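Local coordinates for uncharacterized protein AF_1514 (PDB 3C0F) that is of unknown function but adopts a hot dog fold, in which an antiparallel beta-sheet characteristically wraps around a helix, at residues Leu36-His40 / Trp59-Ala63. Numbering follows the deposited sequence.
Sequences LLSVH and WEVYA
His40 lays its imidazole flat on the indole of Trp59 where, in this hot dog fold, segment 36-40, on strand 33-41 of the antiparallel sheet, runs nearly antiparallel to segment 59-63, on helix 58-65, their axes approaching to 7.5 Å. The CB of His40 sits over the pyrrole part as a CH-pi contact, 3.5 Å from the centroid of the five-membered ring. CG then lies over the CE2-CZ2 bond, toward the rim of the indole, 3.4 Å from Trp59 CE2. ND1 and CE1 are nearest CZ2, which sits beneath the middle of the imidazole; CD2 passes over CZ2 and CH2, while the far nitrogen NE2 ends 3.4 Å from Trp59 CH2. The result is an offset stack with His40 on the six-membered ring, centroids 3.8 Å apart and planes only 4° from parallel. With CG anti to the backbone N (chi1 177°), the imidazole is carried out over the benzene part of the indole, and a hydrogen bond from ND1 to Glu78 on the adjacent strand helps fix its rotation.

A classic beta bulge, in which Leu37 and Ser38 both face Tyr80, lets consecutive side chains turn to the helix. Leu37 CB packs 4.0 Å from Ala63 CB, and a water bridges Leu37 O to Tyr62 OH. Ser38 OG donates to Trp59 O at 2.8 Å from above the carbonyl plane, and Ala63 N reaches the same oxygen from the opposite face.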
ATOM      1  N   LEU A  36      12.133  10.318   5.568  1.00 12.67           N
ATOM      2  CA  LEU A  36      10.837  10.702   6.125  1.00 12.72           C
ATOM      3  C   LEU A  36      10.794  12.200   6.402  1.00 12.59           C
ATOM      4  O   LEU A  36      11.586  12.720   7.195  1.00 12.67           O
ATOM      5  CB  LEU A  36      10.510   9.907   7.393  1.00 12.65           C
ATOM      6  CG  LEU A  36       9.135  10.178   8.024  1.00 12.93           C
ATOM      7  CD1 LEU A  36       7.977   9.927   7.050  1.00 13.50           C
ATOM      8  CD2 LEU A  36       8.967   9.342   9.278  1.00 13.00           C
ATOM      9  N   LEU A  37       9.863  12.884   5.743  1.00 12.46           N
ATOM     10  CA  LEU A  37       9.762  14.339   5.835  1.00 12.76           C
ATOM     11  C   LEU A  37       8.711  14.797   6.846  1.00 12.59           C
ATOM     12  O   LEU A  37       8.956  15.718   7.625  1.00 12.96           O
ATOM     13  CB  LEU A  37       9.493  14.947   4.452  1.00 12.99           C
ATOM     14  CG  LEU A  37      10.579  14.746   3.390  1.00 13.72           C
ATOM     15  CD1 LEU A  37      10.037  15.082   2.006  1.00 14.23           C
ATOM     16  CD2 LEU A  37      11.836  15.557   3.693  1.00 15.24           C
ATOM     17  N   SER A  38       7.544  14.159   6.829  1.00 12.48           N
ATOM     18  CA  SER A  38       6.460  14.537   7.735  1.00 12.24           C
ATOM     19  C   SER A  38       5.514  13.379   8.046  1.00 12.30           C
ATOM     20  O   SER A  38       5.444  12.400   7.301  1.00 11.93           O
ATOM     21  CB  SER A  38       5.674  15.731   7.171  1.00 12.38           C
ATOM     22  OG  SER A  38       4.953  15.372   6.008  1.00 12.64           O
ATOM     23  N   VAL A  39       4.799  13.510   9.159  1.00 12.37           N
ATOM     24  CA  VAL A  39       3.790  12.539   9.568  1.00 12.44           C
ATOM     25  C   VAL A  39       2.553  13.278  10.068  1.00 12.43           C
ATOM     26  O   VAL A  39       2.660  14.369  10.632  1.00 12.38           O
ATOM     27  CB  VAL A  39       4.319  11.553  10.655  1.00 12.74           C
ATOM     28  CG1 VAL A  39       4.773  12.295  11.906  1.00 12.95           C
ATOM     29  CG2 VAL A  39       3.259  10.505  11.016  1.00 12.90           C
ATOM     30  N   HIS A  40       1.390  12.679   9.842  1.00 12.36           N
ATOM     31  CA  HIS A  40       0.130  13.193  10.357  1.00 12.56           C
ATOM     32  C   HIS A  40      -0.725  12.050  10.886  1.00 12.49           C
ATOM     33  O   HIS A  40      -0.810  10.988  10.267  1.00 12.62           O
ATOM     34  CB  HIS A  40      -0.622  13.961   9.269  1.00 12.51           C
ATOM     35  CG  HIS A  40      -1.964  14.471   9.700  1.00 13.21           C
ATOM     36  ND1 HIS A  40      -3.147  13.972   9.197  1.00 13.81           N
ATOM     37  CD2 HIS A  40      -2.309  15.433  10.589  1.00 13.25           C
ATOM     38  CE1 HIS A  40      -4.162  14.609   9.753  1.00 13.52           C
ATOM     39  NE2 HIS A  40      -3.681  15.497  10.605  1.00 13.40           N
ATOM     40  N   TRP A  59       1.667  19.982   7.041  1.00 20.46           N
ATOM     41  CA  TRP A  59       2.635  18.878   7.048  1.00 20.43           C
ATOM     42  C   TRP A  59       2.871  18.343   5.631  1.00 20.40           C
ATOM     43  O   TRP A  59       3.973  17.898   5.306  1.00 20.50           O
ATOM     44  CB  TRP A  59       2.163  17.746   7.969  1.00 20.17           C
ATOM     45  CG  TRP A  59       0.828  17.208   7.578  1.00 20.23           C
ATOM     46  CD1 TRP A  59       0.578  16.184   6.710  1.00 19.81           C
ATOM     47  CD2 TRP A  59      -0.448  17.683   8.017  1.00 20.01           C
ATOM     48  NE1 TRP A  59      -0.774  15.990   6.585  1.00 20.20           N
ATOM     49  CE2 TRP A  59      -1.429  16.897   7.374  1.00 19.91           C
ATOM     50  CE3 TRP A  59      -0.859  18.700   8.892  1.00 19.60           C
ATOM     51  CZ2 TRP A  59      -2.798  17.090   7.579  1.00 19.98           C
ATOM     52  CZ3 TRP A  59      -2.221  18.890   9.098  1.00 20.11           C
ATOM     53  CH2 TRP A  59      -3.174  18.087   8.442  1.00 19.99           C
ATOM     54  N   GLU A  60       1.828  18.389   4.803  1.00 20.32           N
ATOM     55  CA  GLU A  60       1.916  17.944   3.416  1.00 20.18           C
ATOM     56  C   GLU A  60       2.623  18.991   2.557  1.00 20.11           C
ATOM     57  O   GLU A  60       3.493  18.653   1.750  1.00 20.00           O
ATOM     58  CB  GLU A  60       0.525  17.622   2.864  1.00 20.31           C
ATOM     59  CG  GLU A  60       0.531  17.078   1.441  1.00 20.77           C
ATOM     60  CD  GLU A  60      -0.767  16.386   1.067  1.00 21.65           C
ATOM     61  OE1 GLU A  60      -1.846  16.838   1.505  1.00 22.49           O
ATOM     62  OE2 GLU A  60      -0.705  15.385   0.326  1.00 22.70           O
ATOM     63  N   VAL A  61       2.247  20.256   2.741  1.00 19.96           N
ATOM     64  CA  VAL A  61       2.893  21.374   2.051  1.00 19.95           C
ATOM     65  C   VAL A  61       4.397  21.381   2.341  1.00 19.82           C
ATOM     66  O   VAL A  61       5.208  21.502   1.420  1.00 19.77           O
ATOM     67  CB  VAL A  61       2.249  22.736   2.432  1.00 20.01           C
ATOM     68  CG1 VAL A  61       2.937  23.889   1.706  1.00 20.23           C
ATOM     69  CG2 VAL A  61       0.754  22.730   2.120  1.00 20.02           C
ATOM     70  N   TYR A  62       4.753  21.226   3.617  1.00 19.75           N
ATOM     71  CA  TYR A  62       6.149  21.138   4.051  1.00 19.56           C
ATOM     72  C   TYR A  62       6.909  20.052   3.290  1.00 19.36           C
ATOM     73  O   TYR A  62       7.988  20.304   2.747  1.00 19.28           O
ATOM     74  CB  TYR A  62       6.228  20.884   5.564  1.00 19.66           C
ATOM     75  CG  TYR A  62       7.614  20.530   6.069  1.00 19.78           C
ATOM     76  CD1 TYR A  62       8.551  21.525   6.339  1.00 20.07           C
ATOM     77  CD2 TYR A  62       7.986  19.198   6.281  1.00 19.43           C
ATOM     78  CE1 TYR A  62       9.825  21.207   6.797  1.00 20.13           C
ATOM     79  CE2 TYR A  62       9.258  18.871   6.742  1.00 19.58           C
ATOM     80  CZ  TYR A  62      10.172  19.883   6.999  1.00 19.70           C
ATOM     81  OH  TYR A  62      11.431  19.580   7.461  1.00 20.22           O
ATOM     82  N   ALA A  63       6.335  18.850   3.257  1.00 18.87           N
ATOM     83  CA  ALA A  63       6.949  17.700   2.601  1.00 18.54           C
ATOM     84  C   ALA A  63       7.108  17.920   1.095  1.00 18.44           C
ATOM     85  O   ALA A  63       8.173  17.662   0.535  1.00 18.29           O
ATOM     86  CB  ALA A  63       6.140  16.447   2.882  1.00 18.46           C
TER
HETATM   87  O   HOH W   1      11.364  16.729   8.286  1.00 24.85           O